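Long-range contact in glucosidase (Croceicoccus marinus, PDB 5Z3K), which probably hydrolyses O-glycosidic bonds as a beta-glucosidase of glycoside hydrolase family 39: residues A[258-266]-A[291-302]. Numbering follows the deposited sequence.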
ATOM      1  N   THR A 258      10.987  12.783   9.158  1.00 19.15           N
ATOM      2  CA  THR A 258      10.890  11.898   8.008  1.00 20.39           C
ATOM      3  C   THR A 258       9.725  10.931   8.184  1.00 19.44           C
ATOM      4  O   THR A 258       9.567  10.326   9.249  1.00 19.52           O
ATOM      5  CB  THR A 258      12.200  11.129   7.844  1.00 22.03           C
ATOM      6  OG1 THR A 258      13.260  12.044   7.512  1.00 21.27           O
ATOM      7  CG2 THR A 258      12.077  10.071   6.768  1.00 18.61           C
ATOM      8  N   GLU A 259       8.908  10.786   7.140  1.00 15.06           N
ATOM      9  CA  GLU A 259       7.772   9.879   7.201  1.00 16.79           C
ATOM     10  C   GLU A 259       8.210   8.432   6.966  1.00 19.43           C
ATOM     11  O   GLU A 259       9.266   8.156   6.382  1.00 16.83           O
ATOM     12  CB  GLU A 259       6.713  10.275   6.169  1.00 17.21           C
ATOM     13  CG  GLU A 259       6.055  11.614   6.445  1.00 21.24           C
ATOM     14  CD  GLU A 259       4.832  11.849   5.579  1.00 27.39           C
ATOM     15  OE1 GLU A 259       4.495  10.955   4.778  1.00 27.96           O
ATOM     16  OE2 GLU A 259       4.207  12.920   5.703  1.00 32.13           O
ATOM     17  N   LEU A 260       7.384   7.498   7.441  1.00 13.64           N
ATOM     18  CA  LEU A 260       7.571   6.077   7.166  1.00 14.14           C
ATOM     19  C   LEU A 260       6.627   5.666   6.041  1.00 13.27           C
ATOM     20  O   LEU A 260       5.408   5.804   6.171  1.00 13.51           O
ATOM     21  CB  LEU A 260       7.302   5.233   8.408  1.00 14.92           C
ATOM     22  CG  LEU A 260       8.231   5.432   9.603  1.00 16.34           C
ATOM     23  CD1 LEU A 260       8.186   4.192  10.495  1.00 14.80           C
ATOM     24  CD2 LEU A 260       9.654   5.739   9.147  1.00 15.60           C
ATOM     25  N   LEU A 261       7.179   5.157   4.947  1.00 14.18           N
ATOM     26  CA  LEU A 261       6.365   4.727   3.815  1.00 14.44           C
ATOM     27  C   LEU A 261       6.479   3.219   3.666  1.00 13.53           C
ATOM     28  O   LEU A 261       7.576   2.692   3.450  1.00 12.76           O
ATOM     29  CB  LEU A 261       6.795   5.433   2.529  1.00 12.88           C
ATOM     30  CG  LEU A 261       5.757   5.483   1.407  1.00 14.78           C
ATOM     31  CD1 LEU A 261       6.044   6.680   0.509  1.00 16.05           C
ATOM     32  CD2 LEU A 261       5.782   4.200   0.599  1.00 20.26           C
ATOM     33  N   LEU A 262       5.342   2.536   3.760  1.00 10.66           N
ATOM     34  CA  LEU A 262       5.274   1.086   3.626  1.00  9.38           C
ATOM     35  C   LEU A 262       5.075   0.774   2.142  1.00 13.58           C
ATOM     36  O   LEU A 262       3.954   0.814   1.629  1.00 13.88           O
ATOM     37  CB  LEU A 262       4.154   0.547   4.514  1.00 14.34           C
ATOM     38  CG  LEU A 262       3.819  -0.943   4.590  1.00 12.63           C
ATOM     39  CD1 LEU A 262       5.077  -1.800   4.817  1.00 12.18           C
ATOM     40  CD2 LEU A 262       2.757  -1.166   5.682  1.00 12.18           C
ATOM     41  N   SER A 263       6.179   0.477   1.437  1.00 13.00           N
ATOM     42  CA  SER A 263       6.143   0.379  -0.024  1.00 13.61           C
ATOM     43  C   SER A 263       5.534  -0.920  -0.531  1.00 12.37           C
ATOM     44  O   SER A 263       5.096  -0.971  -1.690  1.00 11.62           O
ATOM     45  CB  SER A 263       7.560   0.524  -0.593  1.00 13.90           C
ATOM     46  OG  SER A 263       7.880   1.897  -0.720  1.00 16.24           O
ATOM     47  N   TYR A 264       5.541  -1.973   0.286  1.00  9.93           N
ATOM     48  CA  TYR A 264       4.864  -3.235  -0.001  1.00 13.68           C
ATOM     49  C   TYR A 264       4.256  -3.722   1.294  1.00 12.08           C
ATOM     50  O   TYR A 264       4.953  -3.779   2.312  1.00 13.30           O
ATOM     51  CB  TYR A 264       5.790  -4.365  -0.464  1.00 14.41           C
ATOM     52  CG  TYR A 264       6.584  -4.252  -1.742  1.00 12.30           C
ATOM     53  CD1 TYR A 264       7.722  -3.460  -1.810  1.00 15.26           C
ATOM     54  CD2 TYR A 264       6.269  -5.041  -2.838  1.00 12.87           C
ATOM     55  CE1 TYR A 264       8.491  -3.403  -2.966  1.00 13.04           C
ATOM     56  CE2 TYR A 264       7.029  -4.993  -4.010  1.00 17.76           C
ATOM     57  CZ  TYR A 264       8.147  -4.176  -4.061  1.00 16.57           C
ATOM     58  OH  TYR A 264       8.916  -4.126  -5.221  1.00 16.62           O
ATOM     59  N   TRP A 265       3.001  -4.135   1.242  1.00 12.98           N
ATOM     60  CA  TRP A 265       2.428  -4.886   2.348  1.00 12.67           C
ATOM     61  C   TRP A 265       1.358  -5.807   1.791  1.00 12.11           C
ATOM     62  O   TRP A 265       0.600  -5.424   0.891  1.00  9.50           O
ATOM     63  CB  TRP A 265       1.872  -3.971   3.441  1.00 10.90           C
ATOM     64  CG  TRP A 265       0.551  -3.303   3.169  1.00 11.03           C
ATOM     65  CD1 TRP A 265       0.358  -2.056   2.663  1.00 11.46           C
ATOM     66  CD2 TRP A 265      -0.757  -3.823   3.460  1.00 12.58           C
ATOM     67  NE1 TRP A 265      -0.982  -1.770   2.592  1.00 11.64           N
ATOM     68  CE2 TRP A 265      -1.691  -2.837   3.077  1.00 11.09           C
ATOM     69  CE3 TRP A 265      -1.227  -5.022   4.006  1.00  9.68           C
ATOM     70  CZ2 TRP A 265      -3.068  -3.014   3.217  1.00 11.05           C
ATOM     71  CZ3 TRP A 265      -2.605  -5.196   4.138  1.00 10.28           C
ATOM     72  CH2 TRP A 265      -3.502  -4.194   3.747  1.00  9.48           C
ATOM     73  N   SER A 266       1.305  -7.016   2.341  1.00 11.67           N
ATOM     74  CA  SER A 266       0.460  -8.079   1.834  1.00 15.79           C
ATOM     75  C   SER A 266       0.464  -9.190   2.869  1.00 17.27           C
ATOM     76  O   SER A 266       1.391  -9.297   3.672  1.00 14.12           O
ATOM     77  CB  SER A 266       0.980  -8.602   0.485  1.00 14.89           C
ATOM     78  OG  SER A 266       0.082  -9.543  -0.048  1.00 23.88           O
HETATM   79  N   MSE A 291      -3.235  -0.847  11.126  1.00 10.60           N
HETATM   80  CA  MSE A 291      -2.146   0.072  10.809  1.00  9.94           C
HETATM   81  C   MSE A 291      -2.637   1.517  10.770  1.00 12.87           C
HETATM   82  O   MSE A 291      -1.834   2.437  10.699  1.00 12.07           O
HETATM   83  CB  MSE A 291      -1.476  -0.304   9.479  1.00 12.31           C
HETATM   84  CG  MSE A 291      -2.285   0.069   8.255  1.00 12.30           C
HETATM   85 SE   MSE A 291      -1.237  -0.219   6.636  0.79 17.94          SE
HETATM   86  CE  MSE A 291      -1.216  -2.166   6.584  1.00 11.91           C
ATOM     87  N   GLN A 292      -3.959   1.724  10.820  1.00 11.02           N
ATOM     88  CA  GLN A 292      -4.471   3.089  10.912  1.00  9.30           C
ATOM     89  C   GLN A 292      -3.978   3.777  12.180  1.00 13.07           C
ATOM     90  O   GLN A 292      -3.832   5.004  12.208  1.00 12.73           O
ATOM     91  CB  GLN A 292      -6.002   3.082  10.851  1.00 13.34           C
ATOM     92  CG  GLN A 292      -6.683   4.451  11.016  1.00 14.17           C
ATOM     93  CD  GLN A 292      -6.560   5.378   9.807  1.00 13.14           C
ATOM     94  OE1 GLN A 292      -6.819   6.580   9.915  1.00 12.44           O
ATOM     95  NE2 GLN A 292      -6.175   4.829   8.652  1.00 13.23           N
ATOM     96  N   ASP A 293      -3.708   2.998  13.225  1.00 12.63           N
ATOM     97  CA  ASP A 293      -3.119   3.471  14.475  1.00 12.75           C
ATOM     98  C   ASP A 293      -1.689   2.927  14.546  1.00 12.83           C
ATOM     99  O   ASP A 293      -1.426   1.886  15.149  1.00 12.64           O
ATOM    100  CB  ASP A 293      -3.960   3.006  15.660  1.00 13.65           C
ATOM    101  CG  ASP A 293      -5.364   3.552  15.620  1.00 15.18           C
ATOM    102  OD1 ASP A 293      -5.494   4.778  15.416  1.00 12.91           O
ATOM    103  OD2 ASP A 293      -6.329   2.759  15.775  1.00 12.23           O
ATOM    104  N   SER A 294      -0.760   3.620  13.899  1.00 14.83           N
ATOM    105  CA  SER A 294       0.596   3.081  13.784  1.00 10.90           C
ATOM    106  C   SER A 294       1.527   4.190  13.321  1.00 12.43           C
ATOM    107  O   SER A 294       1.095   5.297  12.997  1.00 12.74           O
ATOM    108  CB  SER A 294       0.653   1.910  12.803  1.00 13.53           C
ATOM    109  OG  SER A 294       0.675   2.398  11.469  1.00 12.72           O
ATOM    110  N   GLU A 295       2.819   3.867  13.260  1.00 14.12           N
ATOM    111  CA  GLU A 295       3.799   4.796  12.722  1.00 14.26           C
ATOM    112  C   GLU A 295       3.834   4.806  11.197  1.00 12.92           C
ATOM    113  O   GLU A 295       4.619   5.568  10.624  1.00 13.21           O
ATOM    114  CB  GLU A 295       5.190   4.471  13.282  1.00 11.25           C
ATOM    115  CG  GLU A 295       5.244   4.537  14.817  1.00 15.64           C
ATOM    116  CD  GLU A 295       4.918   5.916  15.365  1.00 22.25           C
ATOM    117  OE1 GLU A 295       5.182   6.918  14.671  1.00 20.08           O
ATOM    118  OE2 GLU A 295       4.424   6.002  16.508  1.00 24.81           O
ATOM    119  N   VAL A 296       3.001   4.002  10.524  1.00 14.12           N
ATOM    120  CA  VAL A 296       2.915   4.067   9.070  1.00 11.53           C
ATOM    121  C   VAL A 296       2.276   5.388   8.659  1.00 13.21           C
ATOM    122  O   VAL A 296       1.178   5.741   9.114  1.00 13.33           O
ATOM    123  CB  VAL A 296       2.115   2.876   8.514  1.00 13.26           C
ATOM    124  CG1 VAL A 296       1.991   2.981   6.996  1.00 14.90           C
ATOM    125  CG2 VAL A 296       2.759   1.554   8.919  1.00 13.21           C
ATOM    126  N   ASP A 297       2.950   6.120   7.769  1.00 14.04           N
ATOM    127  CA  ASP A 297       2.413   7.384   7.276  1.00 16.33           C
ATOM    128  C   ASP A 297       1.794   7.269   5.893  1.00 15.32           C
ATOM    129  O   ASP A 297       0.878   8.035   5.569  1.00 13.83           O
ATOM    130  CB  ASP A 297       3.508   8.451   7.241  1.00 16.04           C
ATOM    131  CG  ASP A 297       3.988   8.829   8.629  1.00 17.77           C
ATOM    132  OD1 ASP A 297       3.131   9.048   9.508  1.00 19.80           O
ATOM    133  OD2 ASP A 297       5.215   8.877   8.851  1.00 18.07           O
ATOM    134  N   LYS A 298       2.289   6.341   5.079  1.00 12.78           N
ATOM    135  CA  LYS A 298       1.756   6.043   3.759  1.00 11.68           C
ATOM    136  C   LYS A 298       1.964   4.556   3.513  1.00 10.58           C
ATOM    137  O   LYS A 298       2.980   3.992   3.936  1.00 12.89           O
ATOM    138  CB  LYS A 298       2.464   6.843   2.659  1.00 13.90           C
ATOM    139  CG  LYS A 298       2.324   8.344   2.756  1.00 17.61           C
ATOM    140  CD  LYS A 298       0.916   8.791   2.457  1.00 19.74           C
ATOM    141  CE  LYS A 298       0.886  10.295   2.126  1.00 27.89           C
ATOM    142  NZ  LYS A 298       2.031  11.017   2.762  1.00 32.30           N
ATOM    143  N   ALA A 299       1.012   3.927   2.826  1.00 10.51           N
ATOM    144  CA  ALA A 299       1.044   2.485   2.653  1.00 11.56           C
ATOM    145  C   ALA A 299       0.667   2.112   1.232  1.00 14.55           C
ATOM    146  O   ALA A 299      -0.208   2.748   0.633  1.00 10.17           O
ATOM    147  CB  ALA A 299       0.089   1.793   3.635  1.00  7.40           C
ATOM    148  N   ILE A 300       1.320   1.058   0.726  1.00 10.83           N
ATOM    149  CA  ILE A 300       1.171   0.565  -0.647  1.00 12.83           C
ATOM    150  C   ILE A 300       0.850  -0.923  -0.547  1.00 12.04           C
ATOM    151  O   ILE A 300       1.746  -1.743  -0.307  1.00 10.71           O
ATOM    152  CB  ILE A 300       2.436   0.784  -1.493  1.00 11.74           C
ATOM    153  CG1 ILE A 300       2.900   2.241  -1.476  1.00 13.35           C
ATOM    154  CG2 ILE A 300       2.202   0.333  -2.928  1.00 11.59           C
ATOM    155  CD1 ILE A 300       1.983   3.204  -2.245  1.00 13.62           C
ATOM    156  N   PHE A 301      -0.418  -1.279  -0.736  1.00 11.77           N
ATOM    157  CA  PHE A 301      -0.810  -2.682  -0.758  1.00 11.12           C
ATOM    158  C   PHE A 301      -0.306  -3.366  -2.021  1.00 15.23           C
ATOM    159  O   PHE A 301      -0.442  -2.834  -3.122  1.00 11.54           O
ATOM    160  CB  PHE A 301      -2.328  -2.815  -0.702  1.00 10.93           C
ATOM    161  CG  PHE A 301      -2.801  -4.230  -0.888  1.00 13.12           C
ATOM    162  CD1 PHE A 301      -2.819  -5.109   0.195  1.00 12.10           C
ATOM    163  CD2 PHE A 301      -3.199  -4.691  -2.140  1.00 11.82           C
ATOM    164  CE1 PHE A 301      -3.257  -6.416   0.047  1.00 11.29           C
ATOM    165  CE2 PHE A 301      -3.626  -5.998  -2.317  1.00 12.36           C
ATOM    166  CZ  PHE A 301      -3.656  -6.869  -1.222  1.00 12.97           C
ATOM    167  N   PHE A 302       0.215  -4.583  -1.861  1.00 10.85           N
ATOM    168  CA  PHE A 302       0.839  -5.344  -2.943  1.00 13.54           C
ATOM    169  C   PHE A 302       0.021  -6.608  -3.203  1.00 12.37           C
ATOM    170  O   PHE A 302      -0.073  -7.463  -2.319  1.00 12.93           O
ATOM    171  CB  PHE A 302       2.273  -5.708  -2.549  1.00 14.12           C
ATOM    172  CG  PHE A 302       3.021  -6.494  -3.598  1.00 17.19           C
ATOM    173  CD1 PHE A 302       3.512  -5.865  -4.731  1.00 11.10           C
ATOM    174  CD2 PHE A 302       3.233  -7.856  -3.448  1.00 15.98           C
ATOM    175  CE1 PHE A 302       4.207  -6.577  -5.702  1.00 12.84           C
ATOM    176  CE2 PHE A 302       3.931  -8.580  -4.417  1.00 14.39           C
ATOM    177  CZ  PHE A 302       4.418  -7.931  -5.544  1.00 14.29           C
TER
HETATM  178  O   HOH W   1      -1.729  -9.651  -1.902  1.00 15.67           O
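Strands 259-266 and 298-301 run parallel, their short axes 4.6 Å apart, as the seventh and eighth strands of the TIM barrel, joined in a beta-alpha-beta unit through helix 277-291. Leu262 sits at the middle of the pairing: its N donates to Lys298 O (2.8 Å) and its O accepts from Ile300 N. At the start of the pair, Asp297 reaches across so that OD2 takes the Leu260 N-H on its anti side at 2.9 Å, 20° out of the carboxylate plane, while Leu260 O receives Asp297 N. Beside it Lys298 NZ forms a salt bridge with Glu259 OE1, whose hydrogen bond is weak. On the helix side, Trp265 holds its indole between two partners. Its CG lies between backbone N and carbonyl carbon (chi1 77°), which turns the ring across strand 298-301. Selenomethionine Met291 puts CE over the centre of one face, 3.6 Å from Trp265 CD2; Phe301 presents its ring edge to the opposite face, planes 75° apart. Replacing the indole with an alanine here is likely to cost Met291 CE and the Phe301 edge the surface they share. One residue earlier, the Tyr264 hydroxyl bonds to Asp156, and Tyr264 CD2 lies over one face of the Phe302 ring, offset toward its rim, 3.4 Å from Phe302 CD1.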